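Local atomic coordinates of p-47 protein (Clostridium botulinum E1 str. 'BoNT E Beluga', PDB entry 5WIX), a protein that is of unknown function but has a TULIP-type fold resembling bactericidal/permeability-increasing protein, a fold whose members commonly bind lipids. Residues 77-83 with 102-108; 34-39 with 66-70; 24-30 with 233-239. One frame throughout, in Å; residues are numbered along the deposited sequence.

Contact 1: 77-83 with 102-108; sequences FLRIKIF and IPILEIK
Segments 77-83 and 102-108 pair antiparallel, the short axes of strands 78-83 and 104-107 lying 4.5 Å apart at closest approach with 152° between directions. Leu78 with Ile107 and Ile80 with Leu105 are hydrogen-bonded pairs: Leu78 N to Ile107 O and Ile107 N to Leu78 O are both 2.7 Å, Ile80 N to Leu105 O 2.8 Å and Leu105 N to Ile80 O 3.0 Å. Ile82 N to Pro103 O, 2.9 Å, prolongs the ladder, but Pro103 N has no hydrogen to return. Arg79 with Glu106 and Lys81 with Ile104 are the non-hydrogen-bonded pairs. One face is apolar, with Leu78, Ile80, Leu105 and Ile107 buried. Ile80, chi1 p, brings CD1 to 3.6 Å from Ile107 CD1; Ile82, m for both chi angles, sets CG1 3.5 Å from Leu105 CD1 and CB 3.7 Å from Pro103 CG. The other mixes Arg79, Glu106 and Lys81 with Ile104, Arg79 CG to Ile104 CG2 being 3.8 Å. Arg79 (t, t, m) meets Glu106 (m, t) in a salt bridge whose hydrogen bond is weak, Arg79 NH2 to Glu106 OE1 3.4 Å, while Arg79 NE forms a salt bridge with Asp141 OD2. Lys81, also t, t, m, packs CG 3.6 Å from Ile102 CG2. At the far end Phe77, chi1 m, turns a ring face to Lys108, whose CB sits 3.9 Å from the ring centroid in a CH-pi contact. Such a ladder fits the curled antiparallel sheet of a TULIP-like domain. Strand 58-70 flanks 78-85 on its other edge, Ile104 bonds through its backbone to Asp141, and Leu78 reaches Phe192 and Tyr194 of strand 187-195.

Contact 2: 34-39 with 66-70; sequences VNKHLK and NWEII
Helix 34-39 lies along strand 66-70 with the directions nearly opposed, 164° between short axes that approach to 7.9 Å. The nearest CA pairs are Asn35 with Glu68, 5.7 Å, and Lys39 with Asn66, 5.8 Å. Ile69 is the main bump from the strand: with chi1 m and chi2 t, its CD1 enters the hollow between Val34 and Leu38, one helical turn apart, at 3.9 Å from Val34 CG1 and 4.2 Å from Leu38 CD2. Leu38 (t, p) projects toward the strand in turn, CD2 reaching 4.3 Å from Trp67 CB. Beside this apolar fit, Asn35, chi1 m, bridges the gap to the backbone, accepting from Ile69 N at OD1 (2.7 Å) and giving a weak bond from ND2 to Ile69 O (3.4 Å). Lys39 CB rests 3.4 Å from Asn66 OD1 at the outer margin. This is helix-on-sheet packing with a side-chain amide docked on a strand. Strand 78-85 borders 58-70 in the sheet, and Tyr204 of strand 203-210 touches both Val34 and Ile69.

Contact 3: 24-30 with 233-239; sequences DIVYGCS and EVGLLIS
Tyr27, chi1 m, lays its ring alongside Leu236, whose CD1 meets the ring edge at 3.6 Å from Tyr27 CE1; the two residues form a non-hydrogen-bonded pair. Around them segments 24-30 and 233-239 run antiparallel, 170° between directions, with axes 4.8 Å apart. Ile25 with Ile238 and Cys29 with Val234 share this face; Cys29 SG lies 4.0 Å from Val234 CG2. On the reverse, Val26 CB stands 4.3 Å from Leu237 CB, while Gly28 opposes Gly235. These are the hydrogen-bonded pairs: Val26 N to Leu237 O 3.0 Å, Leu237 N to Val26 O 2.8 Å, and both Gly28 N to Gly235 O and Gly235 N to Gly28 O 3.0 Å. Ser239 N to Asp24 O (3.0 Å) and Ser30 N to Glu233 O (3.1 Å) close the ladder. Ser30 and Ser239 are N-caps, so each strand leads directly into a helix. The pair forms the middle of a six-stranded antiparallel sheet, between strands 203-210 and 426-432; pairing with each includes a classic beta bulge, Asp24 and Ile25 facing Leu208, Glu233 and Val234 facing Gly430, and Trp409 lies against Cys29 and Val234.

The centre of contact 3 lies about 4 Å from the centre of the chain and the contact is almost wholly buried, whereas contacts 1 and 2, with centres about 27 and 24 Å from it on a common side, are partly exposed. Contact 1 pairs two strands within the sheet on which contact 2 packs a helix; Lys81 N to Glu68 O and Arg79 O to Ile70 N, both 2.8 Å, are probable hydrogen bonds between them. Contact 3 belongs to another sheet, and its strand 25-30 leads straight into the helix of contact 2. Chemistry follows position: backbone ladders serve contacts 1 and 3, but a salt bridge crosses only in the former, while contact 2 relies on side-chain interlock and one asparagine.

Contact 1: 77-83 with 102-108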
loop_
_atom_site.group_PDB
_atom_site.type_symbol
_atom_site.label_atom_id
_atom_site.label_comp_id
_atom_site.label_asym_id
_atom_site.label_seq_id
_atom_site.Cartn_x
_atom_site.Cartn_y
_atom_site.Cartn_z
ATOM N N PHE A 77 5.085 -13.383 14.584
ATOM C CA PHE A 77 5.378 -14.778 14.244
ATOM C C PHE A 77 4.723 -15.401 12.997
ATOM O O PHE A 77 3.552 -15.175 12.690
ATOM C CB PHE A 77 5.106 -15.676 15.457
ATOM C CG PHE A 77 6.105 -15.514 16.567
ATOM C CD1 PHE A 77 7.030 -16.508 16.834
ATOM C CD2 PHE A 77 6.117 -14.366 17.342
ATOM C CE1 PHE A 77 7.950 -16.362 17.856
ATOM C CE2 PHE A 77 7.035 -14.214 18.364
ATOM C CZ PHE A 77 7.954 -15.212 18.621
ATOM N N LEU A 78 5.537 -16.198 12.310
ATOM C CA LEU A 78 5.172 -17.191 11.304
ATOM C C LEU A 78 4.973 -18.562 11.921
ATOM O O LEU A 78 5.663 -18.904 12.867
ATOM C CB LEU A 78 6.262 -17.321 10.255
ATOM C CG LEU A 78 6.404 -16.241 9.215
ATOM C CD1 LEU A 78 7.234 -16.794 8.082
ATOM C CD2 LEU A 78 5.030 -15.849 8.746
ATOM N N ARG A 79 4.066 -19.362 11.374
ATOM C CA ARG A 79 4.024 -20.764 11.758
ATOM C C ARG A 79 4.410 -21.593 10.555
ATOM O O ARG A 79 3.842 -21.407 9.475
ATOM C CB ARG A 79 2.648 -21.185 12.270
ATOM C CG ARG A 79 2.494 -22.702 12.375
ATOM C CD ARG A 79 1.111 -23.107 12.821
ATOM N NE ARG A 79 0.729 -22.434 14.059
ATOM C CZ ARG A 79 -0.345 -22.763 14.775
ATOM N NH1 ARG A 79 -1.134 -23.758 14.360
ATOM N NH2 ARG A 79 -0.623 -22.110 15.906
ATOM N N ILE A 80 5.379 -22.491 10.721
ATOM C CA ILE A 80 5.892 -23.211 9.565
ATOM C C ILE A 80 6.065 -24.706 9.786
ATOM O O ILE A 80 6.450 -25.159 10.857
ATOM C CB ILE A 80 7.246 -22.632 9.084
ATOM C CG1 ILE A 80 8.315 -22.758 10.164
ATOM C CG2 ILE A 80 7.105 -21.165 8.660
ATOM C CD1 ILE A 80 9.664 -22.284 9.696
ATOM N N LYS A 81 5.759 -25.452 8.734
ATOM C CA LYS A 81 5.878 -26.896 8.684
ATOM C C LYS A 81 7.314 -27.267 8.292
ATOM O O LYS A 81 7.823 -26.804 7.279
ATOM C CB LYS A 81 4.856 -27.451 7.678
ATOM C CG LYS A 81 4.481 -28.908 7.821
ATOM C CD LYS A 81 3.374 -29.298 6.825
ATOM C CE LYS A 81 2.018 -28.665 7.170
ATOM N NZ LYS A 81 0.881 -29.498 6.651
ATOM N N ILE A 82 7.971 -28.093 9.098
ATOM C CA ILE A 82 9.348 -28.493 8.821
ATOM C C ILE A 82 9.416 -29.944 8.312
ATOM O O ILE A 82 9.029 -30.876 9.014
ATOM C CB ILE A 82 10.234 -28.347 10.079
ATOM C CG1 ILE A 82 10.035 -26.972 10.708
ATOM C CG2 ILE A 82 11.688 -28.520 9.734
ATOM C CD1 ILE A 82 10.304 -25.860 9.761
ATOM N N PHE A 83 9.891 -30.133 7.086
ATOM C CA PHE A 83 10.036 -31.475 6.535
ATOM C C PHE A 83 11.496 -31.923 6.629
ATOM O O PHE A 83 12.362 -31.381 5.937
ATOM C CB PHE A 83 9.587 -31.544 5.067
ATOM C CG PHE A 83 8.130 -31.208 4.831
ATOM C CD1 PHE A 83 7.257 -32.175 4.346
ATOM C CD2 PHE A 83 7.644 -29.923 5.041
ATOM C CE1 PHE A 83 5.924 -31.872 4.100
ATOM C CE2 PHE A 83 6.311 -29.617 4.802
ATOM C CZ PHE A 83 5.453 -30.589 4.328
ATOM N N ILE A 102 7.886 -34.558 10.865
ATOM C CA ILE A 102 7.436 -33.261 10.385
ATOM C C ILE A 102 6.943 -32.380 11.536
ATOM O O ILE A 102 5.747 -32.368 11.861
ATOM C CB ILE A 102 6.339 -33.417 9.323
ATOM C CG1 ILE A 102 6.801 -34.397 8.244
ATOM C CG2 ILE A 102 6.013 -32.071 8.709
ATOM C CD1 ILE A 102 5.764 -34.687 7.197
ATOM N N PRO A 103 7.887 -31.657 12.169
ATOM C CA PRO A 103 7.576 -30.748 13.273
ATOM C C PRO A 103 6.927 -29.466 12.794
ATOM O O PRO A 103 7.108 -29.045 11.643
ATOM C CB PRO A 103 8.947 -30.463 13.901
ATOM C CG PRO A 103 9.945 -30.775 12.853
ATOM C CD PRO A 103 9.340 -31.810 11.957
ATOM N N ILE A 104 6.165 -28.843 13.680
ATOM C CA ILE A 104 5.548 -27.574 13.349
ATOM C C ILE A 104 5.933 -26.514 14.366
ATOM O O ILE A 104 5.655 -26.632 15.571
ATOM C CB ILE A 104 4.028 -27.706 13.269
ATOM C CG1 ILE A 104 3.652 -28.661 12.129
ATOM C CG2 ILE A 104 3.390 -26.341 13.098
ATOM C CD1 ILE A 104 2.195 -28.609 11.731
ATOM N N LEU A 105 6.587 -25.484 13.851
ATOM C CA LEU A 105 7.139 -24.408 14.659
ATOM C C LEU A 105 6.402 -23.104 14.431
ATOM O O LEU A 105 5.731 -22.927 13.418
ATOM C CB LEU A 105 8.617 -24.210 14.329
ATOM C CG LEU A 105 9.392 -25.517 14.234
ATOM C CD1 LEU A 105 10.785 -25.313 13.651
ATOM C CD2 LEU A 105 9.468 -26.082 15.630
ATOM N N GLU A 106 6.531 -22.200 15.390
ATOM C CA GLU A 106 6.203 -20.796 15.190
ATOM C C GLU A 106 7.491 -20.026 15.386
ATOM O O GLU A 106 8.199 -20.260 16.370
ATOM C CB GLU A 106 5.134 -20.306 16.168
ATOM C CG GLU A 106 3.709 -20.582 15.738
ATOM C CD GLU A 106 2.714 -19.938 16.684
ATOM O OE1 GLU A 106 1.589 -19.611 16.242
ATOM O OE2 GLU A 106 3.064 -19.747 17.872
ATOM N N ILE A 107 7.814 -19.133 14.451
ATOM C CA ILE A 107 9.051 -18.356 14.537
ATOM C C ILE A 107 8.852 -16.847 14.326
ATOM O O ILE A 107 7.879 -16.416 13.702
ATOM C CB ILE A 107 10.089 -18.840 13.510
ATOM C CG1 ILE A 107 10.020 -20.348 13.330
ATOM C CG2 ILE A 107 11.481 -18.460 13.951
ATOM C CD1 ILE A 107 11.216 -20.906 12.602
ATOM N N LYS A 108 9.795 -16.062 14.854
ATOM C CA LYS A 108 9.765 -14.611 14.755
ATOM C C LYS A 108 10.548 -14.071 13.550
ATOM O O LYS A 108 11.665 -14.516 13.238
ATOM C CB LYS A 108 10.308 -13.973 16.040
ATOM C CG LYS A 108 10.443 -12.452 15.957
ATOM C CD LYS A 108 11.062 -11.843 17.204
ATOM C CE LYS A 108 10.020 -11.648 18.285
ATOM N NZ LYS A 108 10.466 -10.650 19.290
#

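Contact 2: 34-39 with 66-70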
loop_
_atom_site.group_PDB
_atom_site.type_symbol
_atom_site.label_atom_id
_atom_site.label_comp_id
_atom_site.label_asym_id
_atom_site.label_seq_id
_atom_site.Cartn_x
_atom_site.Cartn_y
_atom_site.Cartn_z
ATOM N N VAL A 34 5.937 -16.920 -1.525
ATOM C CA VAL A 34 7.194 -17.018 -0.795
ATOM C C VAL A 34 7.612 -18.466 -0.506
ATOM O O VAL A 34 8.801 -18.783 -0.575
ATOM C CB VAL A 34 7.113 -16.233 0.517
ATOM C CG1 VAL A 34 5.809 -16.535 1.200
ATOM C CG2 VAL A 34 8.314 -16.549 1.423
ATOM N N ASN A 35 6.646 -19.339 -0.208
ATOM C CA ASN A 35 6.930 -20.758 0.054
ATOM C C ASN A 35 7.813 -21.365 -1.017
ATOM O O ASN A 35 8.687 -22.190 -0.731
ATOM C CB ASN A 35 5.640 -21.582 0.143
ATOM C CG ASN A 35 5.005 -21.543 1.517
ATOM O OD1 ASN A 35 5.668 -21.278 2.532
ATOM N ND2 ASN A 35 3.702 -21.813 1.559
ATOM N N LYS A 36 7.562 -20.939 -2.251
ATOM C CA LYS A 36 8.245 -21.461 -3.423
ATOM C C LYS A 36 9.678 -20.926 -3.557
ATOM O O LYS A 36 10.597 -21.671 -3.916
ATOM C CB LYS A 36 7.419 -21.145 -4.674
ATOM C CG LYS A 36 6.028 -21.805 -4.666
ATOM C CD LYS A 36 5.285 -21.613 -5.993
ATOM C CE LYS A 36 3.974 -22.397 -6.027
ATOM N NZ LYS A 36 3.235 -22.200 -7.310
ATOM N N HIS A 37 9.874 -19.645 -3.259
ATOM C CA HIS A 37 11.227 -19.091 -3.229
ATOM C C HIS A 37 11.976 -19.582 -2.002
ATOM O O HIS A 37 13.208 -19.608 -1.969
ATOM C CB HIS A 37 11.190 -17.565 -3.268
ATOM C CG HIS A 37 10.920 -17.025 -4.631
ATOM N ND1 HIS A 37 9.885 -16.150 -4.902
ATOM C CD2 HIS A 37 11.528 -17.261 -5.819
ATOM C CE1 HIS A 37 9.873 -15.868 -6.188
ATOM N NE2 HIS A 37 10.864 -16.526 -6.771
ATOM N N LEU A 38 11.214 -19.978 -0.992
ATOM C CA LEU A 38 11.787 -20.583 0.188
ATOM C C LEU A 38 12.318 -21.965 -0.164
ATOM O O LEU A 38 13.413 -22.337 0.254
ATOM C CB LEU A 38 10.749 -20.665 1.302
ATOM C CG LEU A 38 11.340 -20.951 2.678
ATOM C CD1 LEU A 38 12.644 -20.183 2.838
ATOM C CD2 LEU A 38 10.346 -20.575 3.778
ATOM N N LYS A 39 11.544 -22.708 -0.955
ATOM C CA LYS A 39 11.871 -24.095 -1.268
ATOM C C LYS A 39 13.202 -24.227 -2.005
ATOM O O LYS A 39 14.017 -25.086 -1.657
ATOM C CB LYS A 39 10.760 -24.754 -2.097
ATOM C CG LYS A 39 11.168 -26.128 -2.651
ATOM C CD LYS A 39 10.187 -26.719 -3.672
ATOM C CE LYS A 39 9.080 -27.548 -3.007
ATOM N NZ LYS A 39 9.575 -28.680 -2.137
ATOM N N ASN A 66 12.203 -29.504 3.033
ATOM C CA ASN A 66 11.440 -28.311 2.688
ATOM C C ASN A 66 10.915 -27.603 3.938
ATOM O O ASN A 66 10.704 -28.248 4.973
ATOM C CB ASN A 66 10.268 -28.681 1.776
ATOM C CG ASN A 66 9.607 -27.467 1.154
ATOM O OD1 ASN A 66 10.275 -26.486 0.817
ATOM N ND2 ASN A 66 8.287 -27.523 1.005
ATOM N N TRP A 67 10.733 -26.282 3.858
ATOM C CA TRP A 67 9.958 -25.554 4.873
ATOM C C TRP A 67 8.742 -24.932 4.194
ATOM O O TRP A 67 8.796 -24.531 3.024
ATOM C CB TRP A 67 10.772 -24.463 5.580
ATOM C CG TRP A 67 12.004 -24.927 6.289
ATOM C CD1 TRP A 67 12.571 -26.160 6.220
ATOM C CD2 TRP A 67 12.829 -24.157 7.167
ATOM N NE1 TRP A 67 13.698 -26.211 6.999
ATOM C CE2 TRP A 67 13.881 -24.987 7.595
ATOM C CE3 TRP A 67 12.788 -22.847 7.639
ATOM C CZ2 TRP A 67 14.873 -24.559 8.465
ATOM C CZ3 TRP A 67 13.777 -22.415 8.500
ATOM C CH2 TRP A 67 14.803 -23.269 8.903
ATOM N N GLU A 68 7.645 -24.843 4.935
ATOM C CA GLU A 68 6.374 -24.448 4.349
ATOM C C GLU A 68 5.580 -23.632 5.349
ATOM O O GLU A 68 5.134 -24.144 6.381
ATOM C CB GLU A 68 5.587 -25.683 3.902
ATOM C CG GLU A 68 4.231 -25.412 3.283
ATOM C CD GLU A 68 3.491 -26.702 2.971
ATOM O OE1 GLU A 68 4.132 -27.647 2.458
ATOM O OE2 GLU A 68 2.277 -26.777 3.260
ATOM N N ILE A 69 5.429 -22.351 5.043
ATOM C CA ILE A 69 4.703 -21.431 5.904
ATOM C C ILE A 69 3.217 -21.787 5.872
ATOM O O ILE A 69 2.685 -22.142 4.808
ATOM C CB ILE A 69 4.939 -19.982 5.447
ATOM C CG1 ILE A 69 6.426 -19.791 5.151
ATOM C CG2 ILE A 69 4.448 -18.986 6.492
ATOM C CD1 ILE A 69 6.742 -18.529 4.402
ATOM N N ILE A 70 2.559 -21.735 7.031
ATOM C CA ILE A 70 1.139 -22.085 7.111
ATOM C C ILE A 70 0.391 -21.105 8.003
ATOM O O ILE A 70 0.992 -20.226 8.633
ATOM C CB ILE A 70 0.889 -23.556 7.649
ATOM C CG1 ILE A 70 1.136 -23.664 9.162
ATOM C CG2 ILE A 70 1.707 -24.592 6.876
ATOM C CD1 ILE A 70 0.619 -24.968 9.797
#

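Contact 3: 24-30 with 233-239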
loop_
_atom_site.group_PDB
_atom_site.type_symbol
_atom_site.label_atom_id
_atom_site.label_comp_id
_atom_site.label_asym_id
_atom_site.label_seq_id
_atom_site.Cartn_x
_atom_site.Cartn_y
_atom_site.Cartn_z
ATOM N N ASP A 24 -1.065 3.687 7.211
ATOM C CA ASP A 24 -0.831 4.603 6.067
ATOM C C ASP A 24 -0.627 3.919 4.715
ATOM O O ASP A 24 -1.264 4.269 3.715
ATOM C CB ASP A 24 0.382 5.501 6.329
ATOM C CG ASP A 24 0.026 6.752 7.091
ATOM O OD1 ASP A 24 -1.114 7.254 6.919
ATOM O OD2 ASP A 24 0.894 7.221 7.861
ATOM N N ILE A 25 0.311 2.987 4.679
ATOM C CA ILE A 25 0.517 2.152 3.511
ATOM C C ILE A 25 0.689 0.731 4.010
ATOM O O ILE A 25 1.455 0.491 4.947
ATOM C CB ILE A 25 1.752 2.587 2.695
ATOM C CG1 ILE A 25 1.542 3.965 2.091
ATOM C CG2 ILE A 25 2.033 1.592 1.591
ATOM C CD1 ILE A 25 2.638 4.376 1.137
ATOM N N VAL A 26 -0.041 -0.202 3.414
ATOM C CA VAL A 26 0.043 -1.603 3.809
ATOM C C VAL A 26 0.511 -2.415 2.610
ATOM O O VAL A 26 -0.035 -2.249 1.513
ATOM C CB VAL A 26 -1.317 -2.116 4.320
ATOM C CG1 VAL A 26 -1.226 -3.568 4.769
ATOM C CG2 VAL A 26 -1.824 -1.227 5.444
ATOM N N TYR A 27 1.534 -3.254 2.802
ATOM C CA TYR A 27 1.988 -4.185 1.751
ATOM C C TYR A 27 1.636 -5.627 2.096
ATOM O O TYR A 27 1.568 -5.972 3.275
ATOM C CB TYR A 27 3.494 -4.078 1.534
ATOM C CG TYR A 27 3.977 -2.657 1.433
ATOM C CD1 TYR A 27 4.067 -2.014 0.207
ATOM C CD2 TYR A 27 4.326 -1.964 2.565
ATOM C CE1 TYR A 27 4.505 -0.710 0.105
ATOM C CE2 TYR A 27 4.759 -0.674 2.500
ATOM C CZ TYR A 27 4.856 -0.033 1.262
ATOM O OH TYR A 27 5.297 1.280 1.201
ATOM N N GLY A 28 1.446 -6.466 1.077
ATOM C CA GLY A 28 1.079 -7.857 1.305
ATOM C C GLY A 28 1.516 -8.852 0.238
ATOM O O GLY A 28 1.600 -8.520 -0.952
ATOM N N CYS A 29 1.798 -10.082 0.666
ATOM C CA CYS A 29 2.226 -11.144 -0.256
ATOM C C CYS A 29 1.645 -12.544 0.060
ATOM O O CYS A 29 1.479 -12.937 1.218
ATOM C CB CYS A 29 3.760 -11.225 -0.286
ATOM S SG CYS A 29 4.433 -12.327 -1.575
ATOM N N SER A 30 1.355 -13.288 -1.002
ATOM C CA SER A 30 0.838 -14.645 -0.903
ATOM C C SER A 30 1.874 -15.566 -0.288
ATOM O O SER A 30 3.046 -15.539 -0.675
ATOM C CB SER A 30 0.434 -15.161 -2.292
ATOM O OG SER A 30 0.004 -16.513 -2.276
ATOM N N GLU A 233 -0.785 -12.007 -6.808
ATOM C CA GLU A 233 0.167 -12.505 -5.807
ATOM C C GLU A 233 0.593 -11.432 -4.806
ATOM O O GLU A 233 0.722 -11.709 -3.621
ATOM C CB GLU A 233 1.417 -13.045 -6.491
ATOM C CG GLU A 233 1.150 -13.850 -7.745
ATOM C CD GLU A 233 2.432 -14.252 -8.446
ATOM O OE1 GLU A 233 3.478 -13.623 -8.158
ATOM O OE2 GLU A 233 2.391 -15.192 -9.277
ATOM N N VAL A 234 0.846 -10.213 -5.282
ATOM C CA VAL A 234 1.276 -9.136 -4.389
ATOM C C VAL A 234 0.293 -7.966 -4.426
ATOM O O VAL A 234 -0.294 -7.647 -5.468
ATOM C CB VAL A 234 2.704 -8.636 -4.732
ATOM C CG1 VAL A 234 3.101 -7.454 -3.861
ATOM C CG2 VAL A 234 3.704 -9.736 -4.534
ATOM N N GLY A 235 0.092 -7.352 -3.266
ATOM C CA GLY A 235 -0.817 -6.240 -3.128
ATOM C C GLY A 235 -0.213 -5.101 -2.332
ATOM O O GLY A 235 0.740 -5.279 -1.549
ATOM N N LEU A 236 -0.797 -3.921 -2.546
ATOM C CA LEU A 236 -0.354 -2.666 -1.941
ATOM C C LEU A 236 -1.582 -1.794 -1.715
ATOM O O LEU A 236 -2.346 -1.544 -2.651
ATOM C CB LEU A 236 0.674 -1.991 -2.849
ATOM C CG LEU A 236 1.510 -0.749 -2.504
ATOM C CD1 LEU A 236 2.880 -0.775 -3.140
ATOM C CD2 LEU A 236 0.764 0.504 -2.970
ATOM N N LEU A 237 -1.772 -1.351 -0.477
ATOM C CA LEU A 237 -2.909 -0.506 -0.144
ATOM C C LEU A 237 -2.513 0.887 0.347
ATOM O O LEU A 237 -1.919 1.027 1.427
ATOM C CB LEU A 237 -3.773 -1.165 0.918
ATOM C CG LEU A 237 -5.149 -0.503 0.954
ATOM C CD1 LEU A 237 -5.630 -0.313 -0.481
ATOM C CD2 LEU A 237 -6.139 -1.341 1.752
ATOM N N ILE A 238 -2.863 1.913 -0.436
ATOM C CA ILE A 238 -2.595 3.314 -0.072
ATOM C C ILE A 238 -3.804 3.959 0.611
ATOM O O ILE A 238 -4.935 3.881 0.096
ATOM C CB ILE A 238 -2.223 4.146 -1.304
ATOM C CG1 ILE A 238 -0.845 3.747 -1.825
ATOM C CG2 ILE A 238 -2.226 5.609 -0.969
ATOM C CD1 ILE A 238 -0.707 3.924 -3.323
ATOM N N SER A 239 -3.563 4.568 1.774
ATOM C CA SER A 239 -4.603 5.274 2.529
ATOM C C SER A 239 -5.261 6.360 1.675
ATOM O O SER A 239 -4.653 6.855 0.720
ATOM C CB SER A 239 -4.014 5.909 3.785
ATOM O OG SER A 239 -3.329 7.119 3.461
#